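Local coordinates for protein probable TonB-dependent siderophore receptor PiuA (Acinetobacter baumannii, PDB 5FP1) that probably takes up iron-loaded siderophores across the outer membrane as a TonB-dependent receptor, and may bind ferric enterobactin with micromolar affinity, at residues A[77-82]-A[695-700]; A[195-200]-A[258-263]; A[296-301]-A[363-368]; A[377-382]-A[388-393]. All coordinates share one frame; numbering follows the deposited sequence.

Contact 1: A[77-82]-A[695-700]; sequences GGNPNG and KAYASH. With PO4 (phosphate ion), chain B.
N79 and Y697 meet by their polar ends, where a loop of the plug domain comes up against the loop that follows strand 693-696 of the barrel domain. The closest approach is 3.4 Å, between N79 OD1 and Y697 OH, and the two side chains run antiparallel past one another with amide and ring planes only 17° apart. A water joins them: it takes the N-H of G78 at 2.8 Å from G78 N, donates to N79 OD1 at the same length, and reaches Y697 OH at a longer 3.3 Å. The amide is held from its other end as well, since ND2 of N79 bonds to the carbonyl of A74, which fixes the rotation of the group and turns OD1 to the water. With CG of Y697 anti to its own N (chi1 -164°), the ring reaches toward the plug loop.

Elsewhere the two segments are linked more loosely. K695, fully stretched beyond CB, meets a second water 3.1 Å from its NZ, and that water donates to the carbonyl O of G82. Without touching the 77-82 segment, H700 NE2 donates to phosphate O3 at 2.9 Å, at the edge of the imidazole; the ion probably came from the crystallisation liquor. Between these two segments the polar links run largely through water, a chemistry consistent with a seam that could be rearranged during transport.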
loop_
_atom_site.group_PDB
_atom_site.type_symbol
_atom_site.label_atom_id
_atom_site.label_comp_id
_atom_site.label_asym_id
_atom_site.label_seq_id
_atom_site.Cartn_x
_atom_site.Cartn_y
_atom_site.Cartn_z
ATOM N N GLY A 77 10.460 1.831 -15.592
ATOM C CA GLY A 77 10.891 0.746 -16.442
ATOM C C GLY A 77 11.257 -0.514 -15.683
ATOM O O GLY A 77 11.056 -1.619 -16.189
ATOM N N GLY A 78 11.776 -0.340 -14.473
ATOM C CA GLY A 78 12.254 -1.439 -13.658
ATOM C C GLY A 78 11.465 -1.723 -12.404
ATOM O O GLY A 78 11.918 -2.464 -11.536
ATOM N N ASN A 79 10.277 -1.123 -12.271
ATOM C CA ASN A 79 9.410 -1.464 -11.156
ATOM C C ASN A 79 7.950 -1.250 -11.476
ATOM O O ASN A 79 7.616 -0.288 -12.159
ATOM C CB ASN A 79 9.798 -0.681 -9.918
ATOM C CG ASN A 79 9.479 0.789 -10.028
ATOM O OD1 ASN A 79 10.079 1.512 -10.819
ATOM N ND2 ASN A 79 8.569 1.254 -9.171
ATOM N N PRO A 80 7.077 -2.152 -10.994
ATOM C CA PRO A 80 5.677 -2.129 -11.423
ATOM C C PRO A 80 4.909 -0.945 -10.881
ATOM O O PRO A 80 5.338 -0.284 -9.915
ATOM C CB PRO A 80 5.116 -3.451 -10.891
ATOM C CG PRO A 80 5.980 -3.766 -9.706
ATOM C CD PRO A 80 7.353 -3.280 -10.093
ATOM N N ASN A 81 3.782 -0.667 -11.529
ATOM C CA ASN A 81 3.013 0.550 -11.285
ATOM C C ASN A 81 1.794 0.293 -10.393
ATOM O O ASN A 81 0.746 0.898 -10.599
ATOM C CB ASN A 81 2.526 1.114 -12.617
ATOM C CG ASN A 81 1.550 0.164 -13.331
ATOM O OD1 ASN A 81 1.394 -0.999 -12.942
ATOM N ND2 ASN A 81 0.860 0.676 -14.359
ATOM N N GLY A 82 1.914 -0.618 -9.418
ATOM C CA GLY A 82 0.782 -0.946 -8.544
ATOM C C GLY A 82 0.788 -0.130 -7.251
ATOM O O GLY A 82 1.351 0.970 -7.204
ATOM N N LYS A 695 1.710 11.146 -6.768
ATOM C CA LYS A 695 2.972 10.383 -6.845
ATOM C C LYS A 695 3.978 11.225 -7.566
ATOM O O LYS A 695 3.664 11.846 -8.596
ATOM C CB LYS A 695 2.796 9.083 -7.660
ATOM C CG LYS A 695 1.586 8.244 -7.267
ATOM C CD LYS A 695 1.314 7.105 -8.232
ATOM C CE LYS A 695 -0.011 6.424 -7.887
ATOM N NZ LYS A 695 -0.247 5.261 -8.789
ATOM N N ALA A 696 5.195 11.205 -7.065
ATOM C CA ALA A 696 6.308 11.851 -7.703
ATOM C C ALA A 696 7.363 10.778 -7.945
ATOM O O ALA A 696 7.894 10.210 -6.992
ATOM C CB ALA A 696 6.829 12.957 -6.826
ATOM N N TYR A 697 7.633 10.454 -9.219
ATOM C CA TYR A 697 8.698 9.505 -9.509
ATOM C C TYR A 697 10.066 10.171 -9.396
ATOM O O TYR A 697 10.185 11.398 -9.523
ATOM C CB TYR A 697 8.503 8.786 -10.862
ATOM C CG TYR A 697 9.394 7.577 -10.923
ATOM C CD1 TYR A 697 9.204 6.519 -10.037
ATOM C CD2 TYR A 697 10.493 7.524 -11.784
ATOM C CE1 TYR A 697 10.060 5.431 -10.030
ATOM C CE2 TYR A 697 11.345 6.435 -11.790
ATOM C CZ TYR A 697 11.122 5.398 -10.906
ATOM O OH TYR A 697 11.950 4.308 -10.882
ATOM N N ALA A 698 11.100 9.364 -9.163
ATOM C CA ALA A 698 12.484 9.869 -8.987
ATOM C C ALA A 698 12.983 10.638 -10.200
ATOM O O ALA A 698 13.838 11.518 -10.093
ATOM C CB ALA A 698 13.441 8.709 -8.645
ATOM N N SER A 699 12.456 10.290 -11.365
ATOM C CA SER A 699 12.730 11.042 -12.575
ATOM C C SER A 699 11.494 11.067 -13.487
ATOM O O SER A 699 10.516 10.361 -13.259
ATOM C CB SER A 699 13.946 10.458 -13.295
ATOM O OG SER A 699 14.441 11.420 -14.201
ATOM N N HIS A 700 11.538 11.917 -14.490
ATOM C CA HIS A 700 10.605 11.885 -15.614
ATOM C C HIS A 700 9.203 12.482 -15.413
ATOM O O HIS A 700 8.771 13.316 -16.221
ATOM C CB HIS A 700 10.478 10.476 -16.185
ATOM C CG HIS A 700 11.787 9.777 -16.377
ATOM N ND1 HIS A 700 12.839 10.335 -17.075
ATOM C CD2 HIS A 700 12.206 8.549 -15.981
ATOM C CE1 HIS A 700 13.851 9.488 -17.090
ATOM N NE2 HIS A 700 13.494 8.396 -16.434
HETATM P P PO4 B . 14.831 5.636 -17.953
HETATM O O1 PO4 B . 15.198 6.664 -19.002
HETATM O O2 PO4 B . 13.324 5.498 -17.957
HETATM O O3 PO4 B . 15.307 6.081 -16.571
HETATM O O4 PO4 B . 15.467 4.301 -18.302
HETATM O O HOH W 1 12.407 1.417 -12.364
HETATM O O HOH W 2 2.051 3.182 -8.595
#

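Contact 2: A[195-200]-A[258-263]; sequences GAEYKR and GWKDRD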
loop_
_atom_site.group_PDB
_atom_site.type_symbol
_atom_site.label_atom_id
_atom_site.label_comp_id
_atom_site.label_asym_id
_atom_site.label_seq_id
_atom_site.Cartn_x
_atom_site.Cartn_y
_atom_site.Cartn_z
ATOM N N GLY A 195 -8.884 9.116 -21.539
ATOM C CA GLY A 195 -7.754 8.819 -20.690
ATOM C C GLY A 195 -7.882 7.466 -20.034
ATOM O O GLY A 195 -8.351 6.484 -20.653
ATOM N N ALA A 196 -7.404 7.374 -18.799
ATOM C CA ALA A 196 -7.324 6.086 -18.150
ATOM C C ALA A 196 -8.740 5.556 -17.880
ATOM O O ALA A 196 -9.662 6.334 -17.605
ATOM C CB ALA A 196 -6.529 6.190 -16.851
ATOM N N GLU A 197 -8.891 4.240 -17.910
ATOM C CA GLU A 197 -10.200 3.585 -17.717
ATOM C C GLU A 197 -9.995 2.337 -16.891
ATOM O O GLU A 197 -9.012 1.624 -17.091
ATOM C CB GLU A 197 -10.803 3.121 -19.050
ATOM C CG GLU A 197 -11.115 4.204 -20.052
ATOM C CD GLU A 197 -11.524 3.610 -21.396
ATOM O OE1 GLU A 197 -12.048 2.486 -21.421
ATOM O OE2 GLU A 197 -11.285 4.249 -22.420
ATOM N N TYR A 198 -10.930 2.056 -15.997
ATOM C CA TYR A 198 -10.811 0.918 -15.097
ATOM C C TYR A 198 -12.022 0.022 -15.221
ATOM O O TYR A 198 -13.154 0.511 -15.263
ATOM C CB TYR A 198 -10.675 1.426 -13.648
ATOM C CG TYR A 198 -9.443 2.243 -13.516
ATOM C CD1 TYR A 198 -8.201 1.618 -13.374
ATOM C CD2 TYR A 198 -9.480 3.625 -13.611
ATOM C CE1 TYR A 198 -7.031 2.345 -13.312
ATOM C CE2 TYR A 198 -8.309 4.367 -13.550
ATOM C CZ TYR A 198 -7.092 3.713 -13.416
ATOM O OH TYR A 198 -5.923 4.414 -13.357
ATOM N N LYS A 199 -11.794 -1.282 -15.284
ATOM C CA LYS A 199 -12.898 -2.255 -15.275
ATOM C C LYS A 199 -12.471 -3.448 -14.459
ATOM O O LYS A 199 -11.376 -3.980 -14.654
ATOM C CB LYS A 199 -13.262 -2.716 -16.696
ATOM C CG LYS A 199 -13.637 -1.585 -17.654
ATOM C CD LYS A 199 -13.987 -2.099 -19.038
ATOM C CE LYS A 199 -14.444 -0.952 -19.932
ATOM N NZ LYS A 199 -13.444 0.162 -19.936
ATOM N N ARG A 200 -13.318 -3.876 -13.541
ATOM C CA ARG A 200 -12.978 -5.043 -12.771
ATOM C C ARG A 200 -14.181 -5.800 -12.214
ATOM O O ARG A 200 -15.257 -5.234 -12.022
ATOM C CB ARG A 200 -11.995 -4.666 -11.649
ATOM C CG ARG A 200 -12.436 -3.622 -10.689
ATOM C CD ARG A 200 -11.281 -3.096 -9.824
ATOM N NE ARG A 200 -11.724 -2.000 -8.964
ATOM C CZ ARG A 200 -11.510 -0.717 -9.211
ATOM N NH1 ARG A 200 -10.883 -0.331 -10.322
ATOM N NH2 ARG A 200 -11.978 0.199 -8.380
ATOM N N GLY A 258 -0.931 8.828 -22.321
ATOM C CA GLY A 258 -0.904 7.439 -22.688
ATOM C C GLY A 258 -1.384 7.211 -24.122
ATOM O O GLY A 258 -1.884 8.124 -24.782
ATOM N N TRP A 259 -1.227 5.988 -24.581
ATOM C CA TRP A 259 -1.492 5.613 -25.964
ATOM C C TRP A 259 -2.510 4.484 -25.916
ATOM O O TRP A 259 -2.158 3.316 -25.749
ATOM C CB TRP A 259 -0.187 5.196 -26.602
ATOM C CG TRP A 259 -0.178 5.015 -28.073
ATOM C CD1 TRP A 259 -1.251 5.000 -28.932
ATOM C CD2 TRP A 259 0.975 4.806 -28.866
ATOM N NE1 TRP A 259 -0.814 4.818 -30.228
ATOM C CE2 TRP A 259 0.549 4.693 -30.215
ATOM C CE3 TRP A 259 2.343 4.749 -28.584
ATOM C CZ2 TRP A 259 1.443 4.502 -31.266
ATOM C CZ3 TRP A 259 3.231 4.567 -29.632
ATOM C CH2 TRP A 259 2.772 4.435 -30.966
ATOM N N LYS A 260 -3.784 4.838 -26.036
ATOM C CA LYS A 260 -4.834 3.907 -25.697
ATOM C C LYS A 260 -4.911 2.688 -26.576
ATOM O O LYS A 260 -5.290 1.609 -26.086
ATOM C CB LYS A 260 -6.191 4.603 -25.584
ATOM C CG LYS A 260 -6.208 5.558 -24.406
ATOM C CD LYS A 260 -7.547 6.219 -24.232
ATOM C CE LYS A 260 -8.539 5.309 -23.574
ATOM N NZ LYS A 260 -9.623 6.141 -23.028
ATOM N N ASP A 261 -4.516 2.819 -27.842
ATOM C CA ASP A 261 -4.509 1.685 -28.758
ATOM C C ASP A 261 -3.351 0.731 -28.472
ATOM O O ASP A 261 -3.336 -0.377 -28.997
ATOM C CB ASP A 261 -4.418 2.159 -30.215
ATOM C CG ASP A 261 -4.903 1.096 -31.218
ATOM O OD1 ASP A 261 -5.928 0.469 -30.946
ATOM O OD2 ASP A 261 -4.234 0.862 -32.241
ATOM N N ARG A 262 -2.353 1.182 -27.700
ATOM C CA ARG A 262 -1.172 0.361 -27.375
ATOM C C ARG A 262 -1.186 -0.165 -25.922
ATOM O O ARG A 262 -0.830 -1.316 -25.652
ATOM C CB ARG A 262 0.082 1.190 -27.549
ATOM C CG ARG A 262 1.368 0.403 -27.413
ATOM C CD ARG A 262 2.571 1.297 -27.291
ATOM N NE ARG A 262 2.618 2.031 -26.031
ATOM C CZ ARG A 262 3.572 2.896 -25.689
ATOM N NH1 ARG A 262 4.567 3.179 -26.523
ATOM N NH2 ARG A 262 3.538 3.475 -24.497
ATOM N N ASP A 263 -1.535 0.724 -25.004
ATOM C CA ASP A 263 -1.344 0.524 -23.568
ATOM C C ASP A 263 -2.490 -0.315 -23.002
ATOM O O ASP A 263 -3.613 -0.276 -23.509
ATOM C CB ASP A 263 -1.345 1.864 -22.835
ATOM C CG ASP A 263 -0.161 2.770 -23.205
ATOM O OD1 ASP A 263 0.849 2.317 -23.805
ATOM O OD2 ASP A 263 -0.242 3.951 -22.817
#
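K260 NZ is gripped by two oxygens of the 195-200 segment, one charged and one from the backbone. The salt bridge to E197 OE2 is short, 2.6 Å from K260 NZ, and the ammonium comes to the anti side of that oxygen, 17° out of the carboxylate plane. The second bond runs from K260 NZ to the carbonyl O of G195 at 2.7 Å, lying in the carbonyl plane on a lone pair. A bend at chi3 (78°) brings the lysine tip between these acceptors, and its chain crosses the glutamate at about a right angle. The other carboxylate oxygen, E197 OE1, takes a weak bond from K199 NZ at 3.1 Å, making a three-residue network.

The lysine's own loop is braced from within: W259 N donates to D263 OD2, while NE and NH2 of R262 both hold D263 OD1 side-on. Farther out the loop packs on itself, CB of R262 lying over one face of the W259 ring, 3.8 Å above its plane. K260 N also bonds to OE1 of Q399. The contact therefore pins the long loop before strand 264-279 to the start of barrel strand 197-209, and two lysines on one carboxylate would probably keep E197 ionised.

Contact 3: A[296-301]-A[363-368]; sequences KNDYVW and GGYNII. With C8E ((hydroxyethyloxy)tri(ethyloxy)octane), chain D.
Y365 OH donates to D298 OD1 in a short hydrogen bond of 2.5 Å, linking strands 284-304 and 346-368 across the strand that separates them in the barrel wall. The phenol comes to the syn lone pair of OD1, on the side of the other carboxylate oxygen, and OD2 stands 3.3 Å from Y365 OH. Carboxylate and ring lie nearly coplanar, 15° apart, so OD1 sits at the ring's edge, also 3.3 Å from Y365 CE2. Beside this bond V300 makes the apolar contact, its CG2 3.7 Å from Y365 CD2.

What places these groups is the barrel itself. The axes of the two short segments pass 8.0 Å apart and run in the same general direction, 34° from parallel, as expected for strands that flank a common antiparallel neighbour, here 315-341. The gap is bridged by side chains: CG of D298 stands anti to its backbone N (chi1 -174°), which swings the carboxylate round to the tyrosine. I324 of the intervening strand touches the Y365 side chain, and L406 of strand 405-428 packs against both Y365 and V300. Nearby, a detergent molecule has its C4 atom 3.8 Å from CA of G363. The short phenol-carboxylate bond, with apolar contact beside it, implies a firm tie over the intervening strand and probably favours a deprotonated D298.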
loop_
_atom_site.group_PDB
_atom_site.type_symbol
_atom_site.label_atom_id
_atom_site.label_comp_id
_atom_site.label_asym_id
_atom_site.label_seq_id
_atom_site.Cartn_x
_atom_site.Cartn_y
_atom_site.Cartn_z
ATOM N N LYS A 296 -1.191 -12.460 -11.181
ATOM C CA LYS A 296 -0.719 -12.133 -12.523
ATOM C C LYS A 296 -0.842 -10.654 -12.810
ATOM O O LYS A 296 -1.772 -10.004 -12.361
ATOM C CB LYS A 296 -1.520 -12.925 -13.571
ATOM C CG LYS A 296 -1.437 -14.422 -13.323
ATOM C CD LYS A 296 -2.253 -15.256 -14.311
ATOM C CE LYS A 296 -1.660 -15.170 -15.698
ATOM N NZ LYS A 296 -1.955 -16.399 -16.491
ATOM N N ASN A 297 0.111 -10.131 -13.574
ATOM C CA ASN A 297 0.124 -8.746 -13.966
ATOM C C ASN A 297 0.678 -8.690 -15.374
ATOM O O ASN A 297 1.715 -9.305 -15.675
ATOM C CB ASN A 297 1.004 -7.960 -12.963
ATOM C CG ASN A 297 0.836 -6.451 -13.032
ATOM O OD1 ASN A 297 -0.124 -5.892 -13.611
ATOM N ND2 ASN A 297 1.783 -5.757 -12.376
ATOM N N ASP A 298 -0.000 -7.961 -16.242
ATOM C CA ASP A 298 0.358 -7.903 -17.654
ATOM C C ASP A 298 0.046 -6.487 -18.104
ATOM O O ASP A 298 -1.114 -6.082 -18.085
ATOM C CB ASP A 298 -0.480 -8.934 -18.432
ATOM C CG ASP A 298 -0.092 -9.051 -19.889
ATOM O OD1 ASP A 298 0.898 -8.454 -20.334
ATOM O OD2 ASP A 298 -0.795 -9.769 -20.618
ATOM N N TYR A 299 1.076 -5.711 -18.416
ATOM C CA TYR A 299 0.880 -4.310 -18.669
ATOM C C TYR A 299 1.854 -3.666 -19.643
ATOM O O TYR A 299 3.015 -4.094 -19.799
ATOM C CB TYR A 299 0.866 -3.508 -17.363
ATOM C CG TYR A 299 2.185 -3.409 -16.642
ATOM C CD1 TYR A 299 3.191 -2.556 -17.082
ATOM C CD2 TYR A 299 2.414 -4.141 -15.487
ATOM C CE1 TYR A 299 4.392 -2.441 -16.398
ATOM C CE2 TYR A 299 3.624 -4.049 -14.809
ATOM C CZ TYR A 299 4.611 -3.199 -15.265
ATOM O OH TYR A 299 5.816 -3.147 -14.584
ATOM N N VAL A 300 1.335 -2.632 -20.284
ATOM C CA VAL A 300 2.089 -1.674 -21.097
ATOM C C VAL A 300 1.539 -0.292 -20.780
ATOM O O VAL A 300 0.328 -0.054 -20.912
ATOM C CB VAL A 300 1.896 -1.924 -22.617
ATOM C CG1 VAL A 300 2.461 -0.757 -23.420
ATOM C CG2 VAL A 300 2.570 -3.221 -23.021
ATOM N N TRP A 301 2.379 0.615 -20.315
ATOM C CA TRP A 301 1.931 1.972 -20.024
ATOM C C TRP A 301 2.993 2.994 -20.425
ATOM O O TRP A 301 4.157 2.638 -20.717
ATOM C CB TRP A 301 1.465 2.160 -18.558
ATOM C CG TRP A 301 2.512 2.004 -17.599
ATOM C CD1 TRP A 301 2.932 0.823 -17.021
ATOM C CD2 TRP A 301 3.373 3.035 -17.075
ATOM N NE1 TRP A 301 4.002 1.068 -16.198
ATOM C CE2 TRP A 301 4.285 2.412 -16.204
ATOM C CE3 TRP A 301 3.469 4.417 -17.278
ATOM C CZ2 TRP A 301 5.280 3.130 -15.516
ATOM C CZ3 TRP A 301 4.443 5.125 -16.591
ATOM C CH2 TRP A 301 5.345 4.482 -15.739
ATOM N N GLY A 363 8.522 -11.521 -17.524
ATOM C CA GLY A 363 8.918 -11.116 -18.872
ATOM C C GLY A 363 8.475 -9.682 -19.121
ATOM O O GLY A 363 8.010 -8.957 -18.194
ATOM N N GLY A 364 8.550 -9.285 -20.378
ATOM C CA GLY A 364 8.091 -7.965 -20.788
ATOM C C GLY A 364 7.881 -8.005 -22.273
ATOM O O GLY A 364 7.941 -9.094 -22.892
ATOM N N TYR A 365 7.669 -6.839 -22.866
ATOM C CA TYR A 365 7.347 -6.766 -24.297
ATOM C C TYR A 365 8.465 -6.159 -25.097
ATOM O O TYR A 365 9.083 -5.157 -24.678
ATOM C CB TYR A 365 6.029 -6.018 -24.555
ATOM C CG TYR A 365 4.818 -6.801 -24.096
ATOM C CD1 TYR A 365 4.278 -7.822 -24.874
ATOM C CD2 TYR A 365 4.231 -6.544 -22.865
ATOM C CE1 TYR A 365 3.185 -8.550 -24.444
ATOM C CE2 TYR A 365 3.140 -7.258 -22.438
ATOM C CZ TYR A 365 2.626 -8.272 -23.219
ATOM O OH TYR A 365 1.553 -8.984 -22.734
ATOM N N ASN A 366 8.779 -6.820 -26.211
ATOM C CA ASN A 366 9.523 -6.169 -27.292
ATOM C C ASN A 366 8.528 -5.461 -28.205
ATOM O O ASN A 366 7.390 -5.925 -28.389
ATOM C CB ASN A 366 10.318 -7.177 -28.113
ATOM C CG ASN A 366 11.554 -7.682 -27.392
ATOM O OD1 ASN A 366 12.153 -6.987 -26.581
ATOM N ND2 ASN A 366 11.952 -8.895 -27.720
ATOM N N ILE A 367 8.973 -4.346 -28.770
ATOM C CA ILE A 367 8.234 -3.610 -29.784
ATOM C C ILE A 367 8.967 -3.811 -31.117
ATOM O O ILE A 367 10.176 -3.645 -31.175
ATOM C CB ILE A 367 8.221 -2.111 -29.465
ATOM C CG1 ILE A 367 8.087 -1.894 -27.946
ATOM C CG2 ILE A 367 7.087 -1.451 -30.203
ATOM C CD1 ILE A 367 8.756 -0.610 -27.459
ATOM N N ILE A 368 8.226 -4.177 -32.160
ATOM C CA ILE A 368 8.824 -4.529 -33.453
ATOM C C ILE A 368 8.137 -3.700 -34.526
ATOM O O ILE A 368 6.914 -3.702 -34.618
ATOM C CB ILE A 368 8.668 -6.025 -33.754
ATOM C CG1 ILE A 368 9.212 -6.858 -32.578
ATOM C CG2 ILE A 368 9.385 -6.391 -35.058
ATOM C CD1 ILE A 368 9.055 -8.343 -32.732
HETATM C C1 C8E D . 4.620 -14.944 -17.056
HETATM C C2 C8E D . 5.877 -14.314 -17.618
HETATM C C3 C8E D . 6.104 -14.855 -19.024
HETATM C C4 C8E D . 6.409 -13.743 -20.007
HETATM C C5 C8E D . 7.228 -14.233 -21.190
HETATM C C6 C8E D . 6.566 -15.372 -21.945
HETATM C C7 C8E D . 7.440 -15.755 -23.126
HETATM C C8 C8E D . 6.632 -15.989 -24.392
HETATM O O9 C8E D . 7.546 -16.324 -25.439
#

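Contact 4: A[377-382]-A[388-393]; sequences TGFYSD and TNWCTS
F379 turns CG away from its carbonyl carbon (chi1 -57°), which sends the phenyl on toward the indole face of W390 as an offset edge-to-face partner, the planes at 80°. The pair sits in a long loop of the barrel that carries the C383-C391 disulfide; the loop follows strands 346-368 and 374-375 and leads into strand 391-393, which pairs with 315-341. The backbone of F379 puts its CB over the five-membered ring of W390, 4.0 Å from the centroid and almost on the ring normal: a CH-pi contact. Over the six-membered ring, near its rim, lies the main chain of G378, with CA 3.4 Å from W390 CZ3, a close fit of main chain on aromatic.

Y380 crosses the indole at about a right angle, its edge toward W390 CD1, which is 4.1 Å from Y380 CD2. T388 OG1 approaches the same tyrosine, 3.6 Å from Y380 CE2. The polar end of the indole is satisfied from outside, NE1 bonding to D404 OD2, while the ring of W259 meets W390 edge-to-face. C391 SG is bonded to C383, the residue just after the 377-382 segment, so the disulfide ties the chain beyond Y380 to strand 391-393. Beside it, the carbonyl O of Y380 lies 3.6 Å from C391 SG.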
loop_
_atom_site.group_PDB
_atom_site.type_symbol
_atom_site.label_atom_id
_atom_site.label_comp_id
_atom_site.label_asym_id
_atom_site.label_seq_id
_atom_site.Cartn_x
_atom_site.Cartn_y
_atom_site.Cartn_z
ATOM N N THR A 377 11.860 -0.056 -25.441
ATOM C CA THR A 377 11.551 1.272 -24.927
ATOM C C THR A 377 10.703 2.090 -25.897
ATOM O O THR A 377 9.791 2.808 -25.489
ATOM C CB THR A 377 12.852 2.040 -24.564
ATOM O OG1 THR A 377 13.714 2.094 -25.708
ATOM C CG2 THR A 377 13.601 1.361 -23.380
ATOM N N GLY A 378 10.987 1.992 -27.198
ATOM C CA GLY A 378 10.189 2.691 -28.183
ATOM C C GLY A 378 10.963 3.232 -29.369
ATOM O O GLY A 378 12.182 3.162 -29.401
ATOM N N PHE A 379 10.239 3.789 -30.333
ATOM C CA PHE A 379 10.855 4.357 -31.531
ATOM C C PHE A 379 10.670 5.877 -31.586
ATOM O O PHE A 379 9.721 6.436 -31.005
ATOM C CB PHE A 379 10.258 3.685 -32.784
ATOM C CG PHE A 379 10.398 2.182 -32.805
ATOM C CD1 PHE A 379 11.646 1.581 -32.829
ATOM C CD2 PHE A 379 9.272 1.369 -32.827
ATOM C CE1 PHE A 379 11.768 0.202 -32.833
ATOM C CE2 PHE A 379 9.392 -0.008 -32.854
ATOM C CZ PHE A 379 10.632 -0.593 -32.850
ATOM N N TYR A 380 11.589 6.545 -32.280
ATOM C CA TYR A 380 11.517 7.984 -32.541
ATOM C C TYR A 380 11.450 8.802 -31.261
ATOM O O TYR A 380 10.616 9.690 -31.128
ATOM C CB TYR A 380 10.330 8.334 -33.442
ATOM C CG TYR A 380 10.344 7.537 -34.709
ATOM C CD1 TYR A 380 11.350 7.718 -35.644
ATOM C CD2 TYR A 380 9.391 6.569 -34.954
ATOM C CE1 TYR A 380 11.393 6.957 -36.797
ATOM C CE2 TYR A 380 9.434 5.796 -36.095
ATOM C CZ TYR A 380 10.430 6.011 -37.012
ATOM O OH TYR A 380 10.462 5.257 -38.135
ATOM N N SER A 381 12.340 8.518 -30.331
ATOM C CA SER A 381 12.358 9.239 -29.071
ATOM C C SER A 381 12.741 10.711 -29.247
ATOM O O SER A 381 12.594 11.507 -28.322
ATOM C CB SER A 381 13.298 8.569 -28.107
ATOM O OG SER A 381 14.618 8.679 -28.535
ATOM N N ASP A 382 13.235 11.062 -30.429
ATOM C CA ASP A 382 13.477 12.459 -30.781
ATOM C C ASP A 382 12.327 13.108 -31.576
ATOM O O ASP A 382 12.441 14.263 -32.023
ATOM C CB ASP A 382 14.790 12.594 -31.566
ATOM C CG ASP A 382 14.735 11.903 -32.927
ATOM O OD1 ASP A 382 13.711 11.292 -33.296
ATOM O OD2 ASP A 382 15.747 11.955 -33.640
ATOM N N THR A 388 4.134 6.983 -37.416
ATOM C CA THR A 388 3.605 5.840 -36.668
ATOM C C THR A 388 3.182 6.232 -35.228
ATOM O O THR A 388 3.009 5.371 -34.362
ATOM C CB THR A 388 4.606 4.674 -36.686
ATOM O OG1 THR A 388 5.880 5.121 -36.223
ATOM C CG2 THR A 388 4.765 4.122 -38.142
ATOM N N ASN A 389 3.006 7.539 -35.011
ATOM C CA ASN A 389 2.322 8.085 -33.846
ATOM C C ASN A 389 3.058 7.933 -32.495
ATOM O O ASN A 389 2.401 7.979 -31.446
ATOM C CB ASN A 389 0.915 7.505 -33.730
ATOM C CG ASN A 389 0.139 7.577 -35.042
ATOM O OD1 ASN A 389 0.112 8.614 -35.658
ATOM N ND2 ASN A 389 -0.515 6.478 -35.442
ATOM N N TRP A 390 4.388 7.839 -32.545
ATOM C CA TRP A 390 5.215 7.639 -31.365
ATOM C C TRP A 390 5.318 8.841 -30.444
ATOM O O TRP A 390 5.743 8.675 -29.304
ATOM C CB TRP A 390 6.626 7.086 -31.723
ATOM C CG TRP A 390 6.579 5.618 -31.796
ATOM C CD1 TRP A 390 6.279 4.853 -32.905
ATOM C CD2 TRP A 390 6.667 4.714 -30.700
ATOM N NE1 TRP A 390 6.230 3.533 -32.562
ATOM C CE2 TRP A 390 6.448 3.418 -31.211
ATOM C CE3 TRP A 390 6.933 4.869 -29.332
ATOM C CZ2 TRP A 390 6.483 2.297 -30.412
ATOM C CZ3 TRP A 390 6.987 3.739 -28.536
ATOM C CH2 TRP A 390 6.750 2.476 -29.070
ATOM N N CYS A 391 5.010 10.040 -30.946
ATOM C CA CYS A 391 4.924 11.226 -30.131
ATOM C C CYS A 391 3.575 11.876 -30.314
ATOM O O CYS A 391 2.951 11.751 -31.370
ATOM C CB CYS A 391 5.999 12.250 -30.495
ATOM S SG CYS A 391 7.674 11.616 -30.371
ATOM N N THR A 392 3.138 12.589 -29.293
ATOM C CA THR A 392 1.878 13.316 -29.356
ATOM C C THR A 392 2.103 14.777 -28.957
ATOM O O THR A 392 3.225 15.172 -28.577
ATOM C CB THR A 392 0.806 12.625 -28.484
ATOM O OG1 THR A 392 -0.482 13.144 -28.802
ATOM C CG2 THR A 392 1.068 12.830 -27.004
ATOM N N SER A 393 1.057 15.586 -29.032
ATOM C CA SER A 393 1.174 16.992 -28.690
ATOM C C SER A 393 1.220 17.180 -27.168
ATOM O O SER A 393 0.468 16.548 -26.438
ATOM C CB SER A 393 0.001 17.798 -29.291
ATOM O OG SER A 393 0.253 19.180 -29.142
#

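Contact 1 spans nearly the whole chain, from plug to late barrel, and the other three fall between its ends in the order 2, 3, 4. Contacts 2, 3 and 4 all reach the strands of the barrel, with centres 14 to 18 Å apart, and they touch. D263 and R262 of contact 2 pack on V300 and W301 of contact 3; W259 and R262 meet W390 of contact 4; I367 of contact 3 reaches both G378 and W390. The centre of contact 1 lies 16 to 20 Å from the others, and it touches contact 3 only, where P80 and N81 pack on Y299 and W301. A continuous run of packing contacts thus leads from the plug through the barrel wall to the disulfide-bearing loop.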